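Local coordinates for protein chintase (Rhizomucor miehei, PDB 5YUQ) that hydrolyses the beta-1,4 linkages of chitin as a family 18 glycoside hydrolase, probably threading the polymer through a tunnel-shaped active site, at residues A[19-23]-A[52-58]; A[175-181]-A[227-233]. All coordinates share one frame; numbering follows the deposited sequence.

Contact 1 (A[19-23]-A[52-58]); sequences WDKLD and EAHSRGK
The indole of Trp-19 lies against the last turn of helix 43-55, its CZ3 3.6 Å from CB of Ala-53, whose small methyl lets the six-membered ring come close to the helix. Glu-52 crosses the indole at about a right angle; a water in the plane of the ring accepts from Trp-19 NE1 and donates to Glu-52 OE2. Arg-56 sets its guanidinium face against Trp-19 CB, with NH1 3.4 Å from CD1 of the indole; at the guanidinium edge NH2 makes a long, weak salt bridge of 3.4 Å with OD2 of the exposed Asp-20.

Lys-58 slides past the indole, its CG 3.7 Å from Trp-19 CE3, and its ammonium reaches the backbone: NZ bonds Leu-22 O at 2.8 Å and, weakly, Trp-19 O. Two waters that accept from NZ donate to Asp-20 O and to Asp-23 OD1; three N-H groups cannot serve four acceptors equally. A Schellman motif, with Gly-57 at positive phi as C-prime residue, ends the helix before Lys-58. The contact thus joins the loop between strands 4-9 and 24-32 to the C-terminal end of helix 43-55, while Leu-22 rests on strand 4-9 and Asp-23 accepts from Leu-4 N and pairs with Arg-369.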
loop_
_atom_site.group_PDB
_atom_site.type_symbol
_atom_site.label_atom_id
_atom_site.label_comp_id
_atom_site.label_asym_id
_atom_site.label_seq_id
_atom_site.Cartn_x
_atom_site.Cartn_y
_atom_site.Cartn_z
ATOM N N TRP A 19 -2.552 7.722 -18.826
ATOM C CA TRP A 19 -1.841 6.556 -19.338
ATOM C C TRP A 19 -0.383 6.827 -19.690
ATOM O O TRP A 19 0.472 5.968 -19.494
ATOM C CB TRP A 19 -2.565 6.009 -20.567
ATOM C CG TRP A 19 -3.951 5.533 -20.283
ATOM C CD1 TRP A 19 -5.119 6.143 -20.635
ATOM C CD2 TRP A 19 -4.315 4.341 -19.583
ATOM N NE1 TRP A 19 -6.189 5.397 -20.201
ATOM C CE2 TRP A 19 -5.720 4.285 -19.552
ATOM C CE3 TRP A 19 -3.584 3.309 -18.985
ATOM C CZ2 TRP A 19 -6.411 3.239 -18.940
ATOM C CZ3 TRP A 19 -4.270 2.271 -18.389
ATOM C CH2 TRP A 19 -5.668 2.245 -18.367
ATOM N N ASP A 20 -0.088 8.017 -20.204
ATOM C CA ASP A 20 1.276 8.301 -20.652
ATOM C C ASP A 20 2.236 8.537 -19.489
ATOM O O ASP A 20 3.445 8.622 -19.682
ATOM C CB ASP A 20 1.294 9.474 -21.639
ATOM C CG ASP A 20 0.653 9.119 -22.964
ATOM O OD1 ASP A 20 0.990 8.048 -23.515
ATOM O OD2 ASP A 20 -0.197 9.897 -23.449
ATOM N N LYS A 21 1.689 8.615 -18.281
ATOM C CA LYS A 21 2.499 8.867 -17.093
ATOM C C LYS A 21 2.685 7.634 -16.203
ATOM O O LYS A 21 3.164 7.738 -15.071
ATOM C CB LYS A 21 1.904 10.033 -16.293
ATOM C CG LYS A 21 1.876 11.355 -17.071
ATOM C CD LYS A 21 1.110 12.432 -16.310
ATOM C CE LYS A 21 1.052 13.758 -17.078
ATOM N NZ LYS A 21 2.385 14.400 -17.168
ATOM N N LEU A 22 2.334 6.461 -16.725
ATOM C CA LEU A 22 2.454 5.228 -15.942
ATOM C C LEU A 22 2.684 4.038 -16.845
ATOM O O LEU A 22 2.439 4.114 -18.050
ATOM C CB LEU A 22 1.205 5.018 -15.073
ATOM C CG LEU A 22 -0.162 4.997 -15.771
ATOM C CD1 LEU A 22 -0.516 3.612 -16.293
ATOM C CD2 LEU A 22 -1.234 5.490 -14.829
ATOM N N ASP A 23 3.135 2.936 -16.259
ATOM C CA ASP A 23 3.457 1.741 -17.030
ATOM C C ASP A 23 2.511 0.585 -16.760
ATOM O O ASP A 23 2.360 -0.311 -17.587
ATOM C CB ASP A 23 4.876 1.287 -16.696
ATOM C CG ASP A 23 5.893 2.368 -16.937
ATOM O OD1 ASP A 23 6.076 2.739 -18.114
ATOM O OD2 ASP A 23 6.518 2.837 -15.963
ATOM N N GLU A 52 -9.161 -0.310 -22.129
ATOM C CA GLU A 52 -8.484 0.976 -22.249
ATOM C C GLU A 52 -6.986 0.821 -22.116
ATOM O O GLU A 52 -6.228 1.391 -22.888
ATOM C CB GLU A 52 -8.996 1.971 -21.198
ATOM C CG GLU A 52 -10.442 2.360 -21.365
ATOM C CD GLU A 52 -10.886 3.407 -20.365
ATOM O OE1 GLU A 52 -12.074 3.802 -20.409
ATOM O OE2 GLU A 52 -10.047 3.836 -19.541
ATOM N N ALA A 53 -6.551 0.058 -21.117
ATOM C CA ALA A 53 -5.124 -0.156 -20.920
ATOM C C ALA A 53 -4.495 -0.788 -22.148
ATOM O O ALA A 53 -3.436 -0.368 -22.610
ATOM C CB ALA A 53 -4.885 -1.028 -19.700
ATOM N N HIS A 54 -5.152 -1.811 -22.672
ATOM C CA HIS A 54 -4.601 -2.552 -23.792
ATOM C C HIS A 54 -4.613 -1.740 -25.083
ATOM O O HIS A 54 -3.684 -1.838 -25.875
ATOM C CB HIS A 54 -5.305 -3.903 -23.930
ATOM C CG HIS A 54 -4.917 -4.868 -22.845
ATOM N ND1 HIS A 54 -5.553 -6.076 -22.659
ATOM C CD2 HIS A 54 -3.955 -4.793 -21.903
ATOM C CE1 HIS A 54 -4.991 -6.706 -21.636
ATOM N NE2 HIS A 54 -4.017 -5.952 -21.165
ATOM N N SER A 55 -5.636 -0.913 -25.267
ATOM C CA SER A 55 -5.676 -0.010 -26.416
ATOM C C SER A 55 -4.506 0.974 -26.388
ATOM O O SER A 55 -4.068 1.464 -27.431
ATOM C CB SER A 55 -6.998 0.763 -26.449
ATOM O OG SER A 55 -8.085 -0.085 -26.789
ATOM N N ARG A 56 -4.043 1.275 -25.175
ATOM C CA ARG A 56 -2.957 2.182 -24.923
ATOM C C ARG A 56 -1.599 1.498 -24.700
ATOM O O ARG A 56 -0.654 2.120 -24.365
ATOM C CB ARG A 56 -3.309 3.185 -23.798
ATOM C CG ARG A 56 -4.786 3.598 -23.775
ATOM C CD ARG A 56 -5.182 5.065 -24.093
ATOM N NE ARG A 56 -3.977 5.794 -24.252
ATOM C CZ ARG A 56 -3.780 7.073 -23.999
ATOM N NH1 ARG A 56 -4.746 7.850 -23.596
ATOM N NH2 ARG A 56 -2.590 7.564 -24.160
ATOM N N GLY A 57 -1.569 0.190 -24.926
ATOM C CA GLY A 57 -0.353 -0.600 -24.823
ATOM C C GLY A 57 0.161 -0.741 -23.402
ATOM O O GLY A 57 1.353 -0.955 -23.177
ATOM N N LYS A 58 -0.745 -0.631 -22.439
ATOM C CA LYS A 58 -0.357 -0.683 -21.034
ATOM C C LYS A 58 -0.716 -2.005 -20.378
ATOM O O LYS A 58 -1.714 -2.633 -20.730
ATOM C CB LYS A 58 -1.032 0.455 -20.279
ATOM C CG LYS A 58 -0.711 1.823 -20.846
ATOM C CD LYS A 58 0.744 2.213 -20.609
ATOM C CE LYS A 58 1.075 3.513 -21.344
ATOM N NZ LYS A 58 2.359 4.120 -20.898
HETATM O O HOH W 1 -8.895 5.721 -20.701
HETATM O O HOH W 2 4.410 6.234 -21.477
HETATM O O HOH W 3 4.492 2.260 -20.467
#

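Contact 2 (A[175-181]-A[227-233]); sequences AFYIMAY and QLVLGVP
Gln-227 opens the pairing through its carbonyl: O accepts from Phe-176 N at 2.8 Å, nearly in line with the C=O bond, and also lies at the edge of the Phe-176 ring, 3.6 Å from CD1. Its amide turns elsewhere, NE2 donating to Ala-170 O. Leu-228 lies on the same face of the sheet as Phe-176 and Ile-178; its CD2 meets CB of Phe-176 at 3.9 Å and reaches CD1 of Ile-178, and helix 211-220 packs on Leu-228 and Ile-178.

Val-229 faces the barrel interior beside Tyr-177, the two pointing the same way, with Val-229 CB 3.6 Å from ring atom CD1 of Tyr-177. Valine suits this place because its branch at CB puts both methyls close to the strand, against the CD1/CE1 side of the ring; chi1 of 166° sets CG2 beside the backbone N and next to CE1. Met-348 of strand 346-350 touches both residues. The backbone of Val-229 is gripped twice, N by Phe-176 O and O by Ile-178 N. Leu-230 returns to the helix-covered side, where CD1 packs on CB of Ala-180.

At Gly-231, N donates to Ile-178 O at 2.8 Å and a more bent 136°; the absence of a side chain lets that oxygen come this close. A water donates to both Gly-231 O and Ala-180 O, bridging the two segments where direct pairing has stopped and Met-179 and Ala-180 centre successive inverse gamma turns. Tyr-181, with CG between backbone N and carbonyl carbon (chi1 40°), turns its ring edge, at CE2, to Gly-231 C and Val-232 N, and CB of Tyr-181 meets CB of Pro-233 at 4.0 Å.

Four backbone bonds in a parallel ladder, with apolar groups on both faces, hold adjacent strands of the family's TIM barrel together without any salt bridge between the two segments.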
loop_
_atom_site.group_PDB
_atom_site.type_symbol
_atom_site.label_atom_id
_atom_site.label_comp_id
_atom_site.label_asym_id
_atom_site.label_seq_id
_atom_site.Cartn_x
_atom_site.Cartn_y
_atom_site.Cartn_z
ATOM N N ALA A 175 7.907 -9.140 -8.632
ATOM C CA ALA A 175 8.173 -7.925 -7.870
ATOM C C ALA A 175 7.404 -7.891 -6.580
ATOM O O ALA A 175 6.315 -8.469 -6.473
ATOM C CB ALA A 175 7.852 -6.673 -8.701
ATOM N N PHE A 176 7.980 -7.188 -5.612
ATOM C CA PHE A 176 7.431 -7.091 -4.274
ATOM C C PHE A 176 7.180 -5.617 -4.023
ATOM O O PHE A 176 8.124 -4.813 -3.963
ATOM C CB PHE A 176 8.439 -7.636 -3.260
ATOM C CG PHE A 176 8.754 -9.105 -3.441
ATOM C CD1 PHE A 176 9.563 -9.534 -4.486
ATOM C CD2 PHE A 176 8.247 -10.052 -2.566
ATOM C CE1 PHE A 176 9.847 -10.879 -4.665
ATOM C CE2 PHE A 176 8.532 -11.405 -2.722
ATOM C CZ PHE A 176 9.336 -11.826 -3.777
ATOM N N TYR A 177 5.910 -5.247 -3.906
ATOM C CA TYR A 177 5.532 -3.841 -3.777
ATOM C C TYR A 177 5.442 -3.479 -2.302
ATOM O O TYR A 177 4.480 -3.848 -1.639
ATOM C CB TYR A 177 4.162 -3.595 -4.421
ATOM C CG TYR A 177 4.078 -3.758 -5.933
ATOM C CD1 TYR A 177 5.168 -4.179 -6.687
ATOM C CD2 TYR A 177 2.893 -3.482 -6.599
ATOM C CE1 TYR A 177 5.073 -4.323 -8.069
ATOM C CE2 TYR A 177 2.788 -3.619 -7.975
ATOM C CZ TYR A 177 3.879 -4.031 -8.701
ATOM O OH TYR A 177 3.768 -4.166 -10.063
ATOM N N ILE A 178 6.431 -2.747 -1.792
ATOM C CA ILE A 178 6.477 -2.413 -0.367
ATOM C C ILE A 178 5.494 -1.307 -0.002
ATOM O O ILE A 178 5.566 -0.192 -0.522
ATOM C CB ILE A 178 7.885 -1.979 0.065
ATOM C CG1 ILE A 178 8.884 -3.110 -0.187
ATOM C CG2 ILE A 178 7.900 -1.609 1.537
ATOM C CD1 ILE A 178 10.331 -2.706 0.055
ATOM N N MET A 179 4.586 -1.615 0.918
ATOM C CA MET A 179 3.597 -0.636 1.346
ATOM C C MET A 179 4.176 0.250 2.437
ATOM O O MET A 179 3.828 0.133 3.613
ATOM C CB MET A 179 2.318 -1.341 1.789
ATOM C CG MET A 179 1.634 -2.051 0.625
ATOM S SD MET A 179 0.170 -2.986 1.092
ATOM C CE MET A 179 -0.542 -1.902 2.336
ATOM N N ALA A 180 5.084 1.133 2.034
ATOM C CA ALA A 180 5.737 2.044 2.963
ATOM C C ALA A 180 4.862 3.252 3.234
ATOM O O ALA A 180 5.248 4.386 2.981
ATOM C CB ALA A 180 7.072 2.487 2.397
ATOM N N TYR A 181 3.674 2.986 3.754
ATOM C CA TYR A 181 2.748 4.029 4.125
ATOM C C TYR A 181 1.857 3.444 5.206
ATOM O O TYR A 181 1.963 2.255 5.509
ATOM C CB TYR A 181 1.963 4.546 2.911
ATOM C CG TYR A 181 1.496 3.510 1.907
ATOM C CD1 TYR A 181 0.466 2.639 2.209
ATOM C CD2 TYR A 181 2.042 3.457 0.632
ATOM C CE1 TYR A 181 0.016 1.705 1.289
ATOM C CE2 TYR A 181 1.590 2.536 -0.308
ATOM C CZ TYR A 181 0.575 1.666 0.027
ATOM O OH TYR A 181 0.110 0.753 -0.890
ATOM N N GLN A 227 13.960 -6.230 -7.636
ATOM C CA GLN A 227 12.621 -6.803 -7.545
ATOM C C GLN A 227 11.789 -6.132 -6.466
ATOM O O GLN A 227 10.665 -6.551 -6.202
ATOM C CB GLN A 227 12.681 -8.308 -7.287
ATOM C CG GLN A 227 13.197 -9.094 -8.469
ATOM C CD GLN A 227 13.310 -10.564 -8.179
ATOM O OE1 GLN A 227 14.408 -11.072 -7.932
ATOM N NE2 GLN A 227 12.176 -11.263 -8.188
ATOM N N LEU A 228 12.347 -5.108 -5.829
ATOM C CA LEU A 228 11.590 -4.347 -4.838
ATOM C C LEU A 228 11.038 -3.088 -5.480
ATOM O O LEU A 228 11.704 -2.435 -6.283
ATOM C CB LEU A 228 12.460 -3.977 -3.643
ATOM C CG LEU A 228 12.953 -5.163 -2.821
ATOM C CD1 LEU A 228 13.910 -4.673 -1.757
ATOM C CD2 LEU A 228 11.780 -5.921 -2.183
ATOM N N VAL A 229 9.802 -2.757 -5.130
ATOM C CA VAL A 229 9.146 -1.573 -5.648
ATOM C C VAL A 229 8.700 -0.764 -4.440
ATOM O O VAL A 229 8.044 -1.291 -3.543
ATOM C CB VAL A 229 7.950 -1.972 -6.535
ATOM C CG1 VAL A 229 7.045 -0.785 -6.797
ATOM C CG2 VAL A 229 8.447 -2.575 -7.853
ATOM N N LEU A 230 9.095 0.501 -4.385
ATOM C CA LEU A 230 8.739 1.329 -3.238
ATOM C C LEU A 230 7.355 1.943 -3.423
ATOM O O LEU A 230 7.137 2.733 -4.337
ATOM C CB LEU A 230 9.765 2.445 -3.031
ATOM C CG LEU A 230 9.510 3.382 -1.849
ATOM C CD1 LEU A 230 9.546 2.624 -0.537
ATOM C CD2 LEU A 230 10.520 4.534 -1.838
ATOM N N GLY A 231 6.417 1.570 -2.563
ATOM C CA GLY A 231 5.083 2.144 -2.630
ATOM C C GLY A 231 5.030 3.484 -1.937
ATOM O O GLY A 231 5.658 3.670 -0.896
ATOM N N VAL A 232 4.252 4.403 -2.502
ATOM C CA VAL A 232 4.123 5.752 -1.974
ATOM C C VAL A 232 2.651 6.123 -1.960
ATOM O O VAL A 232 1.867 5.609 -2.753
ATOM C CB VAL A 232 4.928 6.784 -2.823
ATOM C CG1 VAL A 232 6.362 6.299 -3.029
ATOM C CG2 VAL A 232 4.256 7.031 -4.172
ATOM N N PRO A 233 2.263 7.008 -1.038
ATOM C CA PRO A 233 0.861 7.400 -0.885
ATOM C C PRO A 233 0.531 8.699 -1.613
ATOM O O PRO A 233 1.377 9.597 -1.689
ATOM C CB PRO A 233 0.747 7.619 0.624
ATOM C CG PRO A 233 2.095 8.173 0.995
ATOM C CD PRO A 233 3.095 7.476 0.086
HETATM O O HOH W 4 6.682 5.545 0.861
#

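In the fold
Contact 2 lies in the core, its centre about 7 Å from the centre of the chain, whereas contact 1 is partly buried, its centre about 21 Å out. They share no helix or strand, and their nearest atoms are about 8 Å apart, yet both belong to the same TIM barrel. Contact 2 joins two neighbouring barrel strands; contact 1 holds a loop against the end of a surrounding helix. Their chemistry follows: regular backbone bonding with apolar side chains on both faces inside, but at the periphery one indole packed on Ala-53, with Glu-52, Arg-56, Lys-58 and bridging waters alongside. Strand 4-9 links their surroundings, since Leu-22 packs on it and Tyr-177 makes a weak hydrogen bond to its Ser-5.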